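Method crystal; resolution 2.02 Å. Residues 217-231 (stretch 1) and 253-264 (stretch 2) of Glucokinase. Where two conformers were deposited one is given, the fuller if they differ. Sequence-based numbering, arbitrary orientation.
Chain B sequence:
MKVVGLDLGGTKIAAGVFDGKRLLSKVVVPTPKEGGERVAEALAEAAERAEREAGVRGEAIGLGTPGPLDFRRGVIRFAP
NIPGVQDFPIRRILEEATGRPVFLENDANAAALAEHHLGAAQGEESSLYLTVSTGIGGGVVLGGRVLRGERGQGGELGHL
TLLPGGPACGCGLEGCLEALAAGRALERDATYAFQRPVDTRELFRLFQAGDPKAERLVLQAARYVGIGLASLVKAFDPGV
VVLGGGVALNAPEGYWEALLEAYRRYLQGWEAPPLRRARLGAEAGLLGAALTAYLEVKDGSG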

# COMPACT_ATOMS: atom_id res chain seq x y z
N LEU B 217 -1.71 -8.47 -14.43
CA LEU B 217 -0.47 -8.82 -13.75
C LEU B 217 0.73 -8.17 -14.42
O LEU B 217 1.61 -7.61 -13.76
CB LEU B 217 -0.36 -10.37 -13.82
CG LEU B 217 0.67 -11.15 -13.07
CD1 LEU B 217 0.20 -12.61 -13.09
CD2 LEU B 217 2.01 -10.98 -13.75
N VAL B 218 0.78 -8.25 -15.75
CA VAL B 218 1.90 -7.65 -16.51
C VAL B 218 1.95 -6.12 -16.37
O VAL B 218 3.01 -5.51 -16.13
CB VAL B 218 1.88 -8.06 -17.99
CG1 VAL B 218 2.90 -7.28 -18.79
CG2 VAL B 218 2.17 -9.54 -18.15
N LEU B 219 0.79 -5.48 -16.55
CA LEU B 219 0.72 -4.03 -16.44
C LEU B 219 1.05 -3.51 -15.05
O LEU B 219 1.62 -2.44 -14.93
CB LEU B 219 -0.67 -3.51 -16.88
CG LEU B 219 -1.03 -3.73 -18.35
CD1 LEU B 219 -2.48 -3.23 -18.62
CD2 LEU B 219 -0.05 -3.08 -19.29
N GLN B 220 0.63 -4.22 -14.01
CA GLN B 220 0.96 -3.84 -12.65
C GLN B 220 2.48 -3.87 -12.43
O GLN B 220 3.04 -2.96 -11.81
CB GLN B 220 0.24 -4.72 -11.62
CG GLN B 220 0.84 -4.59 -10.21
CD GLN B 220 0.04 -5.32 -9.13
OE1 GLN B 220 0.56 -6.18 -8.40
NE2 GLN B 220 -1.23 -4.98 -9.03
N ALA B 221 3.13 -4.91 -12.95
CA ALA B 221 4.60 -5.03 -12.85
C ALA B 221 5.28 -3.92 -13.63
O ALA B 221 6.25 -3.32 -13.16
CB ALA B 221 5.05 -6.40 -13.40
N ALA B 222 4.80 -3.66 -14.85
CA ALA B 222 5.32 -2.52 -15.64
C ALA B 222 5.22 -1.17 -14.90
O ALA B 222 6.19 -0.39 -14.88
CB ALA B 222 4.61 -2.43 -17.06
N ARG B 223 4.08 -0.87 -14.30
CA ARG B 223 3.96 0.37 -13.53
C ARG B 223 4.92 0.45 -12.32
O ARG B 223 5.38 1.55 -11.99
CB ARG B 223 2.51 0.57 -13.03
CG ARG B 223 1.44 0.74 -14.20
CD ARG B 223 0.12 1.29 -13.64
NE ARG B 223 -0.48 0.31 -12.74
CZ ARG B 223 -1.19 -0.74 -13.15
NH1 ARG B 223 -1.45 -0.92 -14.45
NH2 ARG B 223 -1.67 -1.57 -12.25
N TYR B 224 5.15 -0.66 -11.61
CA TYR B 224 6.07 -0.62 -10.46
C TYR B 224 7.48 -0.29 -10.92
O TYR B 224 8.22 0.41 -10.22
CB TYR B 224 6.08 -1.94 -9.68
CG TYR B 224 4.93 -2.02 -8.66
CD1 TYR B 224 4.79 -1.06 -7.65
CD2 TYR B 224 4.04 -3.08 -8.70
CE1 TYR B 224 3.74 -1.16 -6.67
CE2 TYR B 224 2.98 -3.19 -7.77
CZ TYR B 224 2.83 -2.23 -6.80
OH TYR B 224 1.83 -2.38 -5.92
N VAL B 225 7.85 -0.76 -12.11
CA VAL B 225 9.17 -0.41 -12.66
C VAL B 225 9.21 1.10 -12.93
O VAL B 225 10.16 1.75 -12.53
CB VAL B 225 9.53 -1.21 -13.91
CG1 VAL B 225 10.86 -0.67 -14.50
CG2 VAL B 225 9.65 -2.73 -13.57
N GLY B 226 8.16 1.65 -13.56
CA GLY B 226 8.06 3.08 -13.80
C GLY B 226 8.12 3.88 -12.52
O GLY B 226 8.80 4.94 -12.43
N ILE B 227 7.39 3.42 -11.50
CA ILE B 227 7.38 4.13 -10.24
C ILE B 227 8.75 4.07 -9.57
O ILE B 227 9.20 5.07 -8.97
CB ILE B 227 6.30 3.54 -9.26
CG1 ILE B 227 4.89 3.83 -9.81
CG2 ILE B 227 6.45 4.16 -7.83
CD1 ILE B 227 3.77 3.05 -9.01
N GLY B 228 9.38 2.89 -9.60
CA GLY B 228 10.68 2.73 -8.91
C GLY B 228 11.75 3.60 -9.56
O GLY B 228 12.53 4.24 -8.88
N LEU B 229 11.75 3.66 -10.88
CA LEU B 229 12.70 4.51 -11.62
C LEU B 229 12.42 6.00 -11.37
O LEU B 229 13.35 6.77 -11.14
CB LEU B 229 12.63 4.18 -13.11
CG LEU B 229 13.19 2.79 -13.54
CD1 LEU B 229 12.88 2.57 -15.03
CD2 LEU B 229 14.72 2.69 -13.26
N ALA B 230 11.15 6.40 -11.35
CA ALA B 230 10.83 7.82 -11.06
C ALA B 230 11.32 8.20 -9.66
O ALA B 230 11.78 9.31 -9.44
CB ALA B 230 9.30 8.07 -11.17
N SER B 231 11.16 7.28 -8.71
CA SER B 231 11.53 7.50 -7.32
C SER B 231 13.07 7.66 -7.20
O SER B 231 13.60 8.58 -6.54
CB SER B 231 11.03 6.29 -6.51
OG SER B 231 10.74 6.61 -5.17
N GLU B 253 4.58 -4.77 -26.28
CA GLU B 253 4.63 -3.30 -26.34
C GLU B 253 3.74 -2.55 -25.33
O GLU B 253 4.09 -1.43 -24.89
CB GLU B 253 4.32 -2.79 -27.74
CG GLU B 253 5.02 -1.44 -28.01
CD GLU B 253 6.54 -1.53 -27.94
OE1 GLU B 253 7.12 -2.53 -28.49
OE2 GLU B 253 7.17 -0.59 -27.36
N GLY B 254 2.61 -3.15 -24.98
CA GLY B 254 1.79 -2.62 -23.87
C GLY B 254 2.58 -2.49 -22.57
O GLY B 254 2.26 -1.63 -21.73
N TYR B 255 3.62 -3.33 -22.39
CA TYR B 255 4.40 -3.30 -21.14
C TYR B 255 5.19 -2.02 -21.09
O TYR B 255 5.14 -1.28 -20.15
CB TYR B 255 5.33 -4.52 -21.05
CG TYR B 255 6.35 -4.49 -19.91
CD1 TYR B 255 6.05 -5.05 -18.65
CD2 TYR B 255 7.65 -3.98 -20.12
CE1 TYR B 255 7.01 -5.05 -17.63
CE2 TYR B 255 8.60 -3.98 -19.08
CZ TYR B 255 8.28 -4.53 -17.85
OH TYR B 255 9.20 -4.49 -16.84
N TRP B 256 5.89 -1.73 -22.18
CA TRP B 256 6.72 -0.55 -22.27
C TRP B 256 5.89 0.73 -22.17
O TRP B 256 6.27 1.67 -21.45
CB TRP B 256 7.58 -0.59 -23.53
CG TRP B 256 8.82 0.20 -23.35
CD1 TRP B 256 8.96 1.57 -23.49
CD2 TRP B 256 10.11 -0.29 -22.91
NE1 TRP B 256 10.26 1.94 -23.20
CE2 TRP B 256 10.97 0.83 -22.82
CE3 TRP B 256 10.63 -1.56 -22.63
CZ2 TRP B 256 12.32 0.71 -22.45
CZ3 TRP B 256 11.98 -1.67 -22.27
CH2 TRP B 256 12.79 -0.55 -22.18
N GLU B 257 4.71 0.74 -22.81
CA GLU B 257 3.84 1.91 -22.73
C GLU B 257 3.37 2.20 -21.29
O GLU B 257 3.38 3.35 -20.84
CB GLU B 257 2.61 1.76 -23.65
CG GLU B 257 2.98 1.48 -25.13
CD GLU B 257 1.81 0.96 -26.04
OE1 GLU B 257 0.77 0.43 -25.55
OE2 GLU B 257 1.98 1.06 -27.28
N ALA B 258 2.95 1.15 -20.58
CA ALA B 258 2.43 1.28 -19.23
C ALA B 258 3.55 1.70 -18.30
O ALA B 258 3.36 2.50 -17.43
CB ALA B 258 1.82 -0.02 -18.77
N LEU B 259 4.75 1.18 -18.51
CA LEU B 259 5.89 1.55 -17.69
C LEU B 259 6.23 3.03 -17.86
O LEU B 259 6.45 3.76 -16.91
CB LEU B 259 7.07 0.70 -18.14
CG LEU B 259 8.34 0.74 -17.35
CD1 LEU B 259 9.06 -0.62 -17.64
CD2 LEU B 259 9.20 1.93 -17.80
N LEU B 260 6.34 3.46 -19.10
CA LEU B 260 6.64 4.85 -19.41
C LEU B 260 5.59 5.81 -18.87
O LEU B 260 5.91 6.88 -18.40
CB LEU B 260 6.68 5.01 -20.91
CG LEU B 260 8.00 4.79 -21.59
CD1 LEU B 260 7.74 5.04 -23.10
CD2 LEU B 260 8.93 5.89 -21.00
N GLU B 261 4.32 5.41 -18.97
CA GLU B 261 3.24 6.24 -18.44
C GLU B 261 3.35 6.37 -16.90
O GLU B 261 3.20 7.48 -16.37
CB GLU B 261 1.86 5.72 -18.89
CG GLU B 261 0.64 6.50 -18.35
CD GLU B 261 0.57 7.98 -18.76
OE1 GLU B 261 -0.24 8.72 -18.12
OE2 GLU B 261 1.31 8.42 -19.68
N ALA B 262 3.67 5.28 -16.20
CA ALA B 262 3.85 5.36 -14.72
C ALA B 262 5.04 6.28 -14.36
O ALA B 262 4.96 7.10 -13.46
CB ALA B 262 4.01 3.96 -14.08
N TYR B 263 6.13 6.13 -15.10
CA TYR B 263 7.34 6.96 -14.89
C TYR B 263 6.97 8.45 -15.07
O TYR B 263 7.31 9.30 -14.24
CB TYR B 263 8.41 6.49 -15.90
CG TYR B 263 9.73 7.28 -15.91
CD1 TYR B 263 10.71 7.06 -14.94
CD2 TYR B 263 10.00 8.19 -16.94
CE1 TYR B 263 11.92 7.78 -14.96
CE2 TYR B 263 11.20 8.86 -17.00
CZ TYR B 263 12.15 8.65 -16.02
OH TYR B 263 13.33 9.36 -16.09
N ARG B 264 6.24 8.77 -16.15
CA ARG B 264 5.80 10.15 -16.36
C ARG B 264 4.84 10.64 -15.27
O ARG B 264 5.01 11.74 -14.76
CB ARG B 264 5.16 10.30 -17.72
CG ARG B 264 6.24 10.24 -18.80
CD ARG B 264 5.59 10.45 -20.16
NE ARG B 264 6.60 10.43 -21.21
CZ ARG B 264 6.44 9.81 -22.38
NH1 ARG B 264 5.31 9.12 -22.61
NH2 ARG B 264 7.41 9.84 -23.29

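This is a close, apolar packing of two helices, with small residues at the crossing and no hydrogen bonds between them. The helix axes come within 7.1 Å and run in roughly the same direction, 36° apart. The contact buries 631 Å², both sides summed.

The backbones nearly touch at two points. The CA atoms of Ala 222 and Leu 259 are 4.6 Å apart, and those of Gly 226 and Tyr 263 only 4.1 Å. Gly 226 suits this place because it has no side chain. A CB there would lie 2.4 Å from Leu 259 O and 2.8 Å from Ala 262 CB, a clash with both. Its absence lets CA-H...O contacts form: Leu 259 O lies 3.6 Å from Gly 226 CA, and Gly 226 O lies 3.5 Å from Tyr 263 CA. A third joins Leu 259 CA to Ala 222 O at 3.4 Å.

Three alanines line the seam beside Gly 226. Ala 222, Ala 258 and Ala 262 all point toward the opposing helix. Ala 222 CB sits 3.3 Å from Tyr 255 O and 4.1 Å from Ala 258 CB. Ala 262 CB rests 3.5 Å from Arg 223 O. All three methyls are small enough for the close approach.

Larger side chains flank the seam. Both tyrosines, chi1 t, leave their helix sideways, and the end of Tyr 255 comes nearer the other helix. The CB of Ala 222 meets CD1 of Tyr 255 at 3.4 Å, while Val 218 CG1 lies at the edge of that ring. Tyr 263 CD1 is 3.9 Å from Leu 229 CB. Val 225 CG1 packs 3.6 Å from Leu 259 CD1. At the partly exposed margin, Leu 219 reaches in, placing CD2 3.6 Å from Ala 258 CB. The end of Arg 223 leads away, leaving its aliphatic base beside Ala 262.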